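Local structure of nicotinamide riboside transporter PnuC (Neisseria mucosa ATCC 25996, 4QTN) at residues 42-53 with 67-78; 95-106 with 167-177. The protein transports nicotinamide riboside, a form of vitamin B3, probably across the bacterial inner membrane, and forms a homotrimer. All coordinates share one frame; numbering follows the deposited sequence.

Both interactions are helix-helix contacts in the transmembrane bundle, and both reach the bound nicotinamide riboside. Their centres lie about 16 Å apart. Interaction 1 pairs helix 41-59 with helix 64-80, and interaction 2 pairs helix 85-107 with helix 158-175. Helices 64-80 and 85-107 follow each other in the chain and join the two contacts directly: Val72 CG1 packs 3.6 Å from Tyr95 CD2. Gly68 and Leu69 also lie against Gln99. Interaction 1 gives Cys53 and Val72 to the ligand pocket. Interaction 2 gives Tyr95, Gln99, Gln171 and Met174. Asn189, outside both contacts, hydrogen-bonds the same ligand.

Interaction 1: 42-53 with 67-78. With NNR (Nicotinamide riboside), chain I.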
loop_
_atom_site.group_PDB
_atom_site.type_symbol
_atom_site.label_atom_id
_atom_site.label_comp_id
_atom_site.label_asym_id
_atom_site.label_seq_id
_atom_site.Cartn_x
_atom_site.Cartn_y
_atom_site.Cartn_z
ATOM N N LEU C 42 20.288 -18.228 6.327
ATOM C CA LEU C 42 20.479 -18.047 4.889
ATOM C C LEU C 42 19.590 -16.956 4.362
ATOM O O LEU C 42 20.077 -15.944 3.859
ATOM C CB LEU C 42 20.204 -19.346 4.122
ATOM C CG LEU C 42 21.378 -20.158 3.562
ATOM C CD1 LEU C 42 20.944 -20.832 2.276
ATOM C CD2 LEU C 42 22.615 -19.306 3.319
ATOM N N ALA C 43 18.279 -17.168 4.481
ATOM C CA ALA C 43 17.286 -16.211 4.013
ATOM C C ALA C 43 17.469 -14.834 4.659
ATOM O O ALA C 43 17.158 -13.803 4.049
ATOM C CB ALA C 43 15.880 -16.740 4.257
ATOM N N SER C 44 17.997 -14.807 5.878
ATOM C CA SER C 44 18.251 -13.533 6.528
ATOM C C SER C 44 19.461 -12.792 5.969
ATOM O O SER C 44 19.411 -11.582 5.818
ATOM C CB SER C 44 18.300 -13.666 8.033
ATOM O OG SER C 44 17.007 -13.455 8.555
ATOM N N VAL C 45 20.518 -13.527 5.612
ATOM C CA VAL C 45 21.597 -12.953 4.786
ATOM C C VAL C 45 21.023 -12.531 3.428
ATOM O O VAL C 45 21.337 -11.461 2.918
ATOM C CB VAL C 45 22.773 -13.944 4.567
ATOM C CG1 VAL C 45 23.703 -13.431 3.495
ATOM C CG2 VAL C 45 23.548 -14.135 5.842
ATOM N N ALA C 46 20.154 -13.371 2.867
ATOM C CA ALA C 46 19.567 -13.103 1.564
ATOM C C ALA C 46 18.726 -11.829 1.573
ATOM O O ALA C 46 18.598 -11.172 0.555
ATOM C CB ALA C 46 18.749 -14.296 1.074
ATOM N N ALA C 47 18.176 -11.469 2.727
ATOM C CA ALA C 47 17.434 -10.219 2.833
ATOM C C ALA C 47 18.362 -9.031 2.989
ATOM O O ALA C 47 18.369 -8.144 2.155
ATOM C CB ALA C 47 16.446 -10.278 3.967
ATOM N N VAL C 48 19.186 -9.046 4.033
ATOM C CA VAL C 48 20.162 -7.966 4.270
ATOM C C VAL C 48 20.973 -7.564 3.017
ATOM O O VAL C 48 21.012 -6.384 2.654
ATOM C CB VAL C 48 21.106 -8.287 5.444
ATOM C CG1 VAL C 48 22.266 -7.302 5.493
ATOM C CG2 VAL C 48 20.331 -8.247 6.737
ATOM N N THR C 49 21.632 -8.536 2.380
ATOM C CA THR C 49 22.138 -8.342 1.018
ATOM C C THR C 49 20.955 -8.535 0.120
ATOM O O THR C 49 20.497 -9.640 -0.047
ATOM C CB THR C 49 23.241 -9.373 0.629
ATOM O OG1 THR C 49 22.689 -10.695 0.585
ATOM C CG2 THR C 49 24.396 -9.348 1.621
ATOM N N GLY C 50 20.415 -7.459 -0.404
ATOM C CA GLY C 50 19.204 -7.557 -1.173
ATOM C C GLY C 50 18.353 -6.385 -0.882
ATOM O O GLY C 50 17.859 -5.730 -1.790
ATOM N N ILE C 51 18.199 -6.088 0.399
ATOM C CA ILE C 51 17.690 -4.787 0.804
ATOM C C ILE C 51 18.715 -3.731 0.427
ATOM O O ILE C 51 18.377 -2.733 -0.202
ATOM C CB ILE C 51 17.356 -4.730 2.306
ATOM C CG1 ILE C 51 15.976 -5.333 2.551
ATOM C CG2 ILE C 51 17.359 -3.299 2.797
ATOM C CD1 ILE C 51 15.778 -5.870 3.953
ATOM N N LEU C 52 19.983 -4.000 0.734
ATOM C CA LEU C 52 21.061 -3.159 0.250
ATOM C C LEU C 52 21.134 -3.098 -1.287
ATOM O O LEU C 52 21.332 -2.017 -1.848
ATOM C CB LEU C 52 22.409 -3.551 0.867
ATOM C CG LEU C 52 22.619 -2.907 2.242
ATOM C CD1 LEU C 52 22.452 -3.933 3.345
ATOM C CD2 LEU C 52 23.963 -2.204 2.353
ATOM N N CYS C 53 20.935 -4.237 -1.968
ATOM C CA CYS C 53 20.975 -4.223 -3.433
ATOM C C CYS C 53 20.008 -3.188 -3.984
ATOM O O CYS C 53 20.425 -2.228 -4.622
ATOM C CB CYS C 53 20.691 -5.585 -4.036
ATOM S SG CYS C 53 20.745 -5.585 -5.860
ATOM N N PHE C 67 26.459 -6.667 -4.110
ATOM C CA PHE C 67 25.379 -7.113 -3.223
ATOM C C PHE C 67 24.385 -8.003 -3.947
ATOM O O PHE C 67 24.044 -9.077 -3.462
ATOM C CB PHE C 67 24.647 -5.919 -2.602
ATOM C CG PHE C 67 25.475 -5.149 -1.623
ATOM C CD1 PHE C 67 25.715 -5.648 -0.347
ATOM C CD2 PHE C 67 26.029 -3.926 -1.976
ATOM C CE1 PHE C 67 26.490 -4.940 0.556
ATOM C CE2 PHE C 67 26.809 -3.210 -1.078
ATOM C CZ PHE C 67 27.041 -3.719 0.189
ATOM N N GLY C 68 23.929 -7.554 -5.110
ATOM C CA GLY C 68 22.954 -8.303 -5.892
ATOM C C GLY C 68 23.416 -9.715 -6.164
ATOM O O GLY C 68 22.639 -10.675 -6.025
ATOM N N LEU C 69 24.695 -9.846 -6.521
ATOM C CA LEU C 69 25.290 -11.140 -6.855
ATOM C C LEU C 69 25.107 -12.155 -5.730
ATOM O O LEU C 69 24.647 -13.270 -5.973
ATOM C CB LEU C 69 26.782 -10.980 -7.213
ATOM C CG LEU C 69 27.510 -12.133 -7.932
ATOM C CD1 LEU C 69 28.050 -13.157 -6.939
ATOM C CD2 LEU C 69 26.609 -12.792 -8.964
ATOM N N ILE C 70 25.470 -11.758 -4.504
ATOM C CA ILE C 70 25.249 -12.588 -3.306
ATOM C C ILE C 70 23.769 -12.874 -3.143
ATOM O O ILE C 70 23.340 -14.043 -3.104
ATOM C CB ILE C 70 25.736 -11.875 -2.022
ATOM C CG1 ILE C 70 27.258 -11.748 -2.020
ATOM C CG2 ILE C 70 25.262 -12.621 -0.786
ATOM C CD1 ILE C 70 27.777 -10.655 -1.107
ATOM N N SER C 71 22.996 -11.795 -3.077
ATOM C CA SER C 71 21.615 -11.852 -2.694
ATOM C C SER C 71 20.806 -12.796 -3.559
ATOM O O SER C 71 20.134 -13.690 -3.029
ATOM C CB SER C 71 21.001 -10.469 -2.723
ATOM O OG SER C 71 19.592 -10.562 -2.597
ATOM N N VAL C 72 20.846 -12.591 -4.886
ATOM C CA VAL C 72 20.018 -13.399 -5.813
ATOM C C VAL C 72 20.378 -14.892 -5.797
ATOM O O VAL C 72 19.520 -15.746 -6.044
ATOM C CB VAL C 72 20.012 -12.861 -7.283
ATOM C CG1 VAL C 72 19.227 -11.562 -7.383
ATOM C CG2 VAL C 72 21.429 -12.711 -7.843
ATOM N N SER C 73 21.644 -15.196 -5.491
ATOM C CA SER C 73 22.130 -16.578 -5.481
ATOM C C SER C 73 21.497 -17.302 -4.322
ATOM O O SER C 73 20.688 -18.222 -4.509
ATOM C CB SER C 73 23.653 -16.607 -5.346
ATOM O OG SER C 73 24.266 -15.847 -6.368
ATOM N N LEU C 74 21.836 -16.852 -3.121
ATOM C CA LEU C 74 21.186 -17.321 -1.923
ATOM C C LEU C 74 19.670 -17.449 -2.126
ATOM O O LEU C 74 19.114 -18.553 -2.027
ATOM C CB LEU C 74 21.512 -16.396 -0.747
ATOM C CG LEU C 74 23.004 -16.290 -0.381
ATOM C CD1 LEU C 74 23.206 -15.399 0.836
ATOM C CD2 LEU C 74 23.621 -17.661 -0.149
ATOM N N TYR C 75 19.013 -16.330 -2.443
ATOM C CA TYR C 75 17.557 -16.320 -2.624
ATOM C C TYR C 75 17.131 -17.420 -3.577
ATOM O O TYR C 75 16.109 -18.077 -3.359
ATOM C CB TYR C 75 17.070 -14.950 -3.116
ATOM C CG TYR C 75 15.585 -14.879 -3.481
ATOM C CD1 TYR C 75 14.624 -14.535 -2.530
ATOM C CD2 TYR C 75 15.157 -15.105 -4.784
ATOM C CE1 TYR C 75 13.274 -14.455 -2.868
ATOM C CE2 TYR C 75 13.814 -15.035 -5.127
ATOM C CZ TYR C 75 12.882 -14.707 -4.169
ATOM O OH TYR C 75 11.563 -14.640 -4.515
ATOM N N ALA C 76 17.929 -17.649 -4.617
ATOM C CA ALA C 76 17.598 -18.678 -5.602
ATOM C C ALA C 76 17.507 -20.044 -4.933
ATOM O O ALA C 76 16.577 -20.814 -5.187
ATOM C CB ALA C 76 18.618 -18.695 -6.734
ATOM N N TYR C 77 18.463 -20.323 -4.056
ATOM C CA TYR C 77 18.477 -21.565 -3.303
ATOM C C TYR C 77 17.254 -21.617 -2.378
ATOM O O TYR C 77 16.415 -22.517 -2.488
ATOM C CB TYR C 77 19.788 -21.668 -2.509
ATOM C CG TYR C 77 19.902 -22.862 -1.600
ATOM C CD1 TYR C 77 20.311 -24.089 -2.086
ATOM C CD2 TYR C 77 19.648 -22.745 -0.237
ATOM C CE1 TYR C 77 20.436 -25.182 -1.248
ATOM C CE2 TYR C 77 19.766 -23.826 0.611
ATOM C CZ TYR C 77 20.160 -25.044 0.106
ATOM O OH TYR C 77 20.287 -26.126 0.954
ATOM N N VAL C 78 17.125 -20.598 -1.532
ATOM C CA VAL C 78 16.059 -20.529 -0.538
ATOM C C VAL C 78 14.659 -20.581 -1.163
ATOM O O VAL C 78 13.737 -21.108 -0.554
ATOM C CB VAL C 78 16.194 -19.266 0.356
ATOM C CG1 VAL C 78 15.037 -19.165 1.347
ATOM C CG2 VAL C 78 17.534 -19.264 1.087
HETATM O O2R NNR I . 19.575 -5.856 -9.290
HETATM C C2R NNR I . 18.301 -6.360 -8.604
HETATM C C3R NNR I . 18.431 -7.856 -8.296
HETATM O O3R NNR I . 19.265 -8.430 -9.199
HETATM C C4R NNR I . 17.038 -8.422 -8.480
HETATM C C5R NNR I . 16.225 -8.482 -7.120
HETATM O O5R NNR I . 14.805 -8.672 -7.433
HETATM O O4R NNR I . 16.452 -7.628 -9.332
HETATM C C1R NNR I . 17.258 -6.238 -9.370
HETATM N N1 NNR I . 16.378 -5.138 -8.931
HETATM C C2 NNR I . 15.179 -5.398 -8.252
HETATM C C6 NNR I . 16.736 -3.834 -9.182
HETATM C C5 NNR I . 15.898 -2.778 -8.747
HETATM C C4 NNR I . 14.713 -3.045 -8.096
HETATM C C3 NNR I . 14.353 -4.332 -7.830
HETATM C C7 NNR I . 13.061 -4.582 -7.072
HETATM O O7 NNR I . 12.485 -5.625 -7.175
HETATM N N7 NNR I . 12.536 -3.558 -6.210
#
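Leu74 holds CG anti to its carbonyl carbon (chi1 -61°) and continues extended, which spreads its two methyls over Val45 and Leu42. CD1 meets Val45 CG1, and CD2 lies 4.0 Å from Leu42 CD2, the two leucines crossing at about a right angle. The other methyl of Leu42, CD1, touches the Tyr77 ring obliquely and also reaches Val78 CG2 at 3.9 Å. Ala46 CB rests on Leu74 CB. These two neighbouring transmembrane helices form a helical hairpin. Their axes run 143° apart and approach to 8.0 Å, and small residues line the middle of the contact. There Ser71 OG lies 3.4 Å from Ala46 O, at most a weak bond. Thr49 turns OG1 back to its own helix, where it bonds Val45 O from above the carbonyl plane. The same oxygen also accepts from Thr49 N. Nearer the ligand, Leu52 CB sits over one face of the Phe67 ring, 4.2 Å from its centroid, in a CH-pi contact. Cys53 SG packs 3.5 Å from Gly68 CA and 3.6 Å from the ribose O2R. Val72 CG1 comes 3.6 Å from O3R of the same sugar.

Interaction 2: 95-106 with 167-177; sequences YVPVQFVGFAMW and SIVAQVLMILR. With NNR (Nicotinamide riboside), chain I.
Two transmembrane helices far apart in sequence pack along one side of the substrate pocket, joined by hydrogen bonds at both ends, with an apolar patch between. Segment 95-106 lies on helix 85-107 and segment 167-177 on helix 158-175. Their axes run in nearly the same direction, 26° apart.

At one end the Tyr95 hydroxyl reaches across to Ser167. Ser167 OG donates to Tyr95 OH at 2.9 Å, and the phenol in turn makes a weak bond to Ser167 O, which lies at the ring edge. This should limit ring movement. Gln171 CG packs 3.8 Å from Tyr95 CE1.

In the middle, Ile175 carries the apolar contact. Its CG2 is anti to the carbonyl carbon and rests on Gly102 CA, with Val98 CG1 3.6 Å away. The backbones come nearest here, Gly102 CA lying 4.9 Å from Ile175 CA. Met105, a selenomethionine like Met174, bends its chain at chi3 (-75°), bringing CE against the side chain of Ile175.

At the other end Trp106 NE1 donates to Met174 O at 2.9 Å, with an N-H...O angle of 164°. The oxygen lies close to the indole plane. Arg177 N reaches the same oxygen from the opposite face of the carbonyl, within the Schellman motif that ends helix 158-175. Met174 CE lies over one face of the indole, 3.6 Å from Trp106 CZ2, while the Arg177 side chain slides past it.

The Tyr95 ring has one face against the ribose, CE2 being 3.6 Å from C4R. Met174 SE approaches the nicotinamide ring at C6, 3.9 Å away. Gln99 and Gln171 are both substrate-binding residues. Together these side chains make one wall of the nicotinamide riboside site between the transmembrane helices of PnuC.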
loop_
_atom_site.group_PDB
_atom_site.type_symbol
_atom_site.label_atom_id
_atom_site.label_comp_id
_atom_site.label_asym_id
_atom_site.label_seq_id
_atom_site.Cartn_x
_atom_site.Cartn_y
_atom_site.Cartn_z
ATOM N N TYR C 95 19.265 -13.381 -13.288
ATOM C CA TYR C 95 19.841 -12.320 -12.446
ATOM C C TYR C 95 21.348 -12.495 -12.199
ATOM O O TYR C 95 22.079 -11.512 -12.133
ATOM C CB TYR C 95 19.100 -12.179 -11.105
ATOM C CG TYR C 95 17.693 -11.618 -11.192
ATOM C CD1 TYR C 95 17.235 -10.968 -12.350
ATOM C CD2 TYR C 95 16.826 -11.697 -10.096
ATOM C CE1 TYR C 95 15.935 -10.446 -12.421
ATOM C CE2 TYR C 95 15.527 -11.184 -10.153
ATOM C CZ TYR C 95 15.083 -10.559 -11.314
ATOM O OH TYR C 95 13.799 -10.053 -11.370
ATOM N N VAL C 96 21.809 -13.743 -12.076
ATOM C CA VAL C 96 23.207 -13.998 -11.701
ATOM C C VAL C 96 24.227 -13.603 -12.794
ATOM O O VAL C 96 25.225 -12.932 -12.501
ATOM C CB VAL C 96 23.440 -15.446 -11.206
ATOM C CG1 VAL C 96 24.914 -15.682 -10.919
ATOM C CG2 VAL C 96 22.631 -15.699 -9.950
ATOM N N PRO C 97 23.978 -13.992 -14.053
ATOM C CA PRO C 97 24.881 -13.446 -15.072
ATOM C C PRO C 97 24.710 -11.921 -15.230
ATOM O O PRO C 97 25.700 -11.191 -15.290
ATOM C CB PRO C 97 24.476 -14.189 -16.355
ATOM C CG PRO C 97 23.127 -14.758 -16.074
ATOM C CD PRO C 97 23.046 -14.989 -14.596
ATOM N N VAL C 98 23.465 -11.454 -15.222
ATOM C CA VAL C 98 23.158 -10.044 -15.481
ATOM C C VAL C 98 23.837 -9.078 -14.487
ATOM O O VAL C 98 24.144 -7.939 -14.842
ATOM C CB VAL C 98 21.631 -9.800 -15.549
ATOM C CG1 VAL C 98 21.314 -8.318 -15.580
ATOM C CG2 VAL C 98 21.054 -10.472 -16.777
ATOM N N GLN C 99 24.099 -9.548 -13.264
ATOM C CA GLN C 99 24.854 -8.755 -12.292
ATOM C C GLN C 99 26.153 -8.208 -12.895
ATOM O O GLN C 99 26.493 -7.034 -12.693
ATOM C CB GLN C 99 25.154 -9.567 -11.024
ATOM C CG GLN C 99 23.955 -9.780 -10.118
ATOM C CD GLN C 99 23.191 -8.493 -9.836
ATOM O OE1 GLN C 99 23.734 -7.542 -9.270
ATOM N NE2 GLN C 99 21.922 -8.458 -10.234
ATOM N N PHE C 100 26.875 -9.057 -13.637
ATOM C CA PHE C 100 28.143 -8.641 -14.260
ATOM C C PHE C 100 27.875 -7.767 -15.466
ATOM O O PHE C 100 28.388 -6.649 -15.557
ATOM C CB PHE C 100 28.995 -9.845 -14.660
ATOM C CG PHE C 100 29.310 -10.763 -13.527
ATOM C CD1 PHE C 100 30.420 -10.535 -12.719
ATOM C CD2 PHE C 100 28.502 -11.868 -13.262
ATOM C CE1 PHE C 100 30.717 -11.389 -11.655
ATOM C CE2 PHE C 100 28.795 -12.724 -12.209
ATOM C CZ PHE C 100 29.903 -12.482 -11.399
ATOM N N VAL C 101 27.056 -8.282 -16.386
ATOM C CA VAL C 101 26.552 -7.515 -17.531
ATOM C C VAL C 101 26.157 -6.092 -17.119
ATOM O O VAL C 101 26.611 -5.104 -17.723
ATOM C CB VAL C 101 25.320 -8.202 -18.140
ATOM C CG1 VAL C 101 25.052 -7.666 -19.528
ATOM C CG2 VAL C 101 25.521 -9.703 -18.177
ATOM N N GLY C 102 25.295 -6.006 -16.104
ATOM C CA GLY C 102 24.925 -4.749 -15.480
ATOM C C GLY C 102 26.104 -3.902 -15.031
ATOM O O GLY C 102 26.178 -2.716 -15.362
ATOM N N PHE C 103 27.036 -4.498 -14.284
ATOM C CA PHE C 103 28.212 -3.747 -13.816
ATOM C C PHE C 103 29.018 -3.184 -14.980
ATOM O O PHE C 103 29.539 -2.071 -14.902
ATOM C CB PHE C 103 29.111 -4.599 -12.925
ATOM C CG PHE C 103 30.351 -3.881 -12.465
ATOM C CD1 PHE C 103 30.253 -2.672 -11.765
ATOM C CD2 PHE C 103 31.613 -4.381 -12.757
ATOM C CE1 PHE C 103 31.390 -1.991 -11.354
ATOM C CE2 PHE C 103 32.754 -3.704 -12.348
ATOM C CZ PHE C 103 32.641 -2.507 -11.643
ATOM N N ALA C 104 29.109 -3.972 -16.054
ATOM C CA ALA C 104 29.750 -3.555 -17.295
ATOM C C ALA C 104 29.158 -2.253 -17.816
ATOM O O ALA C 104 29.852 -1.236 -17.880
ATOM C CB ALA C 104 29.630 -4.655 -18.350
HETATM N N MSE C 105 27.866 -2.282 -18.160
HETATM C CA MSE C 105 27.228 -1.176 -18.891
HETATM C C MSE C 105 26.922 0.008 -18.034
HETATM O O MSE C 105 26.892 1.130 -18.528
HETATM C CB MSE C 105 25.923 -1.603 -19.490
HETATM C CG MSE C 105 26.095 -2.770 -20.409
HETATM SE SE MSE C 105 24.283 -3.435 -20.637
HETATM C CE MSE C 105 24.065 -4.315 -18.890
ATOM N N TRP C 106 26.630 -0.224 -16.757
ATOM C CA TRP C 106 26.508 0.879 -15.812
ATOM C C TRP C 106 27.868 1.576 -15.661
ATOM O O TRP C 106 27.959 2.800 -15.793
ATOM C CB TRP C 106 25.994 0.391 -14.458
ATOM C CG TRP C 106 24.481 0.509 -14.258
ATOM C CD1 TRP C 106 23.500 0.172 -15.152
ATOM C CD2 TRP C 106 23.801 0.920 -13.059
ATOM N NE1 TRP C 106 22.256 0.371 -14.596
ATOM C CE2 TRP C 106 22.412 0.828 -13.312
ATOM C CE3 TRP C 106 24.233 1.366 -11.795
ATOM C CZ2 TRP C 106 21.449 1.174 -12.352
ATOM C CZ3 TRP C 106 23.274 1.713 -10.841
ATOM C CH2 TRP C 106 21.901 1.609 -11.124
ATOM N N SER C 167 9.486 -9.537 -14.323
ATOM C CA SER C 167 10.810 -9.413 -13.692
ATOM C C SER C 167 11.994 -9.329 -14.670
ATOM O O SER C 167 12.972 -8.627 -14.392
ATOM C CB SER C 167 11.045 -10.516 -12.669
ATOM O OG SER C 167 10.872 -10.019 -11.351
ATOM N N ILE C 168 11.912 -10.055 -15.797
ATOM C CA ILE C 168 12.977 -10.004 -16.820
ATOM C C ILE C 168 12.995 -8.648 -17.497
ATOM O O ILE C 168 14.025 -7.993 -17.521
ATOM C CB ILE C 168 12.854 -11.124 -17.880
ATOM C CG1 ILE C 168 12.748 -12.491 -17.204
ATOM C CG2 ILE C 168 14.052 -11.097 -18.836
ATOM C CD1 ILE C 168 12.086 -13.548 -18.061
ATOM N N VAL C 169 11.836 -8.222 -18.013
ATOM C CA VAL C 169 11.668 -6.885 -18.616
ATOM C C VAL C 169 12.175 -5.748 -17.708
ATOM O O VAL C 169 12.972 -4.890 -18.148
ATOM C CB VAL C 169 10.199 -6.644 -19.039
ATOM C CG1 VAL C 169 9.844 -5.153 -19.050
ATOM C CG2 VAL C 169 9.948 -7.274 -20.395
ATOM N N ALA C 170 11.723 -5.749 -16.450
ATOM C CA ALA C 170 12.239 -4.831 -15.432
ATOM C C ALA C 170 13.770 -4.852 -15.355
ATOM O O ALA C 170 14.416 -3.797 -15.404
ATOM C CB ALA C 170 11.640 -5.158 -14.085
ATOM N N GLN C 171 14.348 -6.050 -15.250
ATOM C CA GLN C 171 15.805 -6.193 -15.115
ATOM C C GLN C 171 16.526 -5.606 -16.315
ATOM O O GLN C 171 17.664 -5.118 -16.203
ATOM C CB GLN C 171 16.193 -7.661 -14.946
ATOM C CG GLN C 171 17.643 -7.873 -14.549
ATOM C CD GLN C 171 18.018 -7.115 -13.284
ATOM O OE1 GLN C 171 17.254 -7.057 -12.330
ATOM N NE2 GLN C 171 19.200 -6.542 -13.275
ATOM N N VAL C 172 15.846 -5.643 -17.463
ATOM C CA VAL C 172 16.427 -5.242 -18.731
ATOM C C VAL C 172 16.453 -3.722 -18.888
ATOM O O VAL C 172 17.502 -3.150 -19.220
ATOM C CB VAL C 172 15.725 -5.945 -19.918
ATOM C CG1 VAL C 172 15.673 -5.044 -21.152
ATOM C CG2 VAL C 172 16.422 -7.270 -20.220
ATOM N N LEU C 173 15.323 -3.067 -18.610
ATOM C CA LEU C 173 15.312 -1.610 -18.448
ATOM C C LEU C 173 16.348 -1.106 -17.411
ATOM O O LEU C 173 17.012 -0.074 -17.625
ATOM C CB LEU C 173 13.923 -1.116 -18.082
ATOM C CG LEU C 173 12.848 -1.386 -19.137
ATOM C CD1 LEU C 173 11.514 -1.707 -18.488
ATOM C CD2 LEU C 173 12.697 -0.232 -20.114
HETATM N N MSE C 174 16.504 -1.843 -16.308
HETATM C CA MSE C 174 17.417 -1.419 -15.225
HETATM C C MSE C 174 18.877 -1.392 -15.649
HETATM O O MSE C 174 19.546 -0.380 -15.476
HETATM C CB MSE C 174 17.196 -2.245 -13.974
HETATM C CG MSE C 174 18.013 -1.728 -12.806
HETATM SE SE MSE C 174 19.126 -3.239 -12.244
HETATM C CE MSE C 174 20.807 -2.305 -11.822
ATOM N N ILE C 175 19.381 -2.481 -16.225
ATOM C CA ILE C 175 20.756 -2.457 -16.749
ATOM C C ILE C 175 20.917 -1.406 -17.845
ATOM O O ILE C 175 21.933 -0.723 -17.903
ATOM C CB ILE C 175 21.252 -3.835 -17.259
ATOM C CG1 ILE C 175 20.256 -4.466 -18.227
ATOM C CG2 ILE C 175 21.545 -4.763 -16.094
ATOM C CD1 ILE C 175 20.806 -5.669 -18.951
ATOM N N LEU C 176 19.886 -1.254 -18.682
ATOM C CA LEU C 176 19.856 -0.197 -19.720
ATOM C C LEU C 176 19.662 1.258 -19.196
ATOM O O LEU C 176 19.579 2.183 -19.998
ATOM C CB LEU C 176 18.788 -0.503 -20.770
ATOM C CG LEU C 176 19.088 -1.483 -21.912
ATOM C CD1 LEU C 176 18.289 -1.068 -23.139
ATOM C CD2 LEU C 176 20.575 -1.578 -22.245
ATOM N N ARG C 177 19.541 1.429 -17.867
ATOM C CA ARG C 177 19.477 2.766 -17.215
ATOM C C ARG C 177 18.169 3.575 -17.426
ATOM O O ARG C 177 18.193 4.799 -17.426
ATOM C CB ARG C 177 20.687 3.614 -17.609
ATOM C CG ARG C 177 21.986 3.144 -17.000
ATOM C CD ARG C 177 23.144 3.241 -17.980
ATOM N NE ARG C 177 23.156 4.513 -18.689
ATOM C CZ ARG C 177 23.205 4.632 -20.010
ATOM N NH1 ARG C 177 23.284 3.541 -20.782
ATOM N NH2 ARG C 177 23.192 5.842 -20.562
HETATM O O2R NNR I . 19.575 -5.856 -9.290
HETATM C C2R NNR I . 18.301 -6.360 -8.604
HETATM C C3R NNR I . 18.431 -7.856 -8.296
HETATM O O3R NNR I . 19.265 -8.430 -9.199
HETATM C C4R NNR I . 17.038 -8.422 -8.480
HETATM C C5R NNR I . 16.225 -8.482 -7.120
HETATM O O5R NNR I . 14.805 -8.672 -7.433
HETATM O O4R NNR I . 16.452 -7.628 -9.332
HETATM C C1R NNR I . 17.258 -6.238 -9.370
HETATM N N1 NNR I . 16.378 -5.138 -8.931
HETATM C C2 NNR I . 15.179 -5.398 -8.252
HETATM C C6 NNR I . 16.736 -3.834 -9.182
HETATM C C5 NNR I . 15.898 -2.778 -8.747
HETATM C C4 NNR I . 14.713 -3.045 -8.096
HETATM C C3 NNR I . 14.353 -4.332 -7.830
HETATM C C7 NNR I . 13.061 -4.582 -7.072
HETATM O O7 NNR I . 12.485 -5.625 -7.175
HETATM N N7 NNR I . 12.536 -3.558 -6.210
#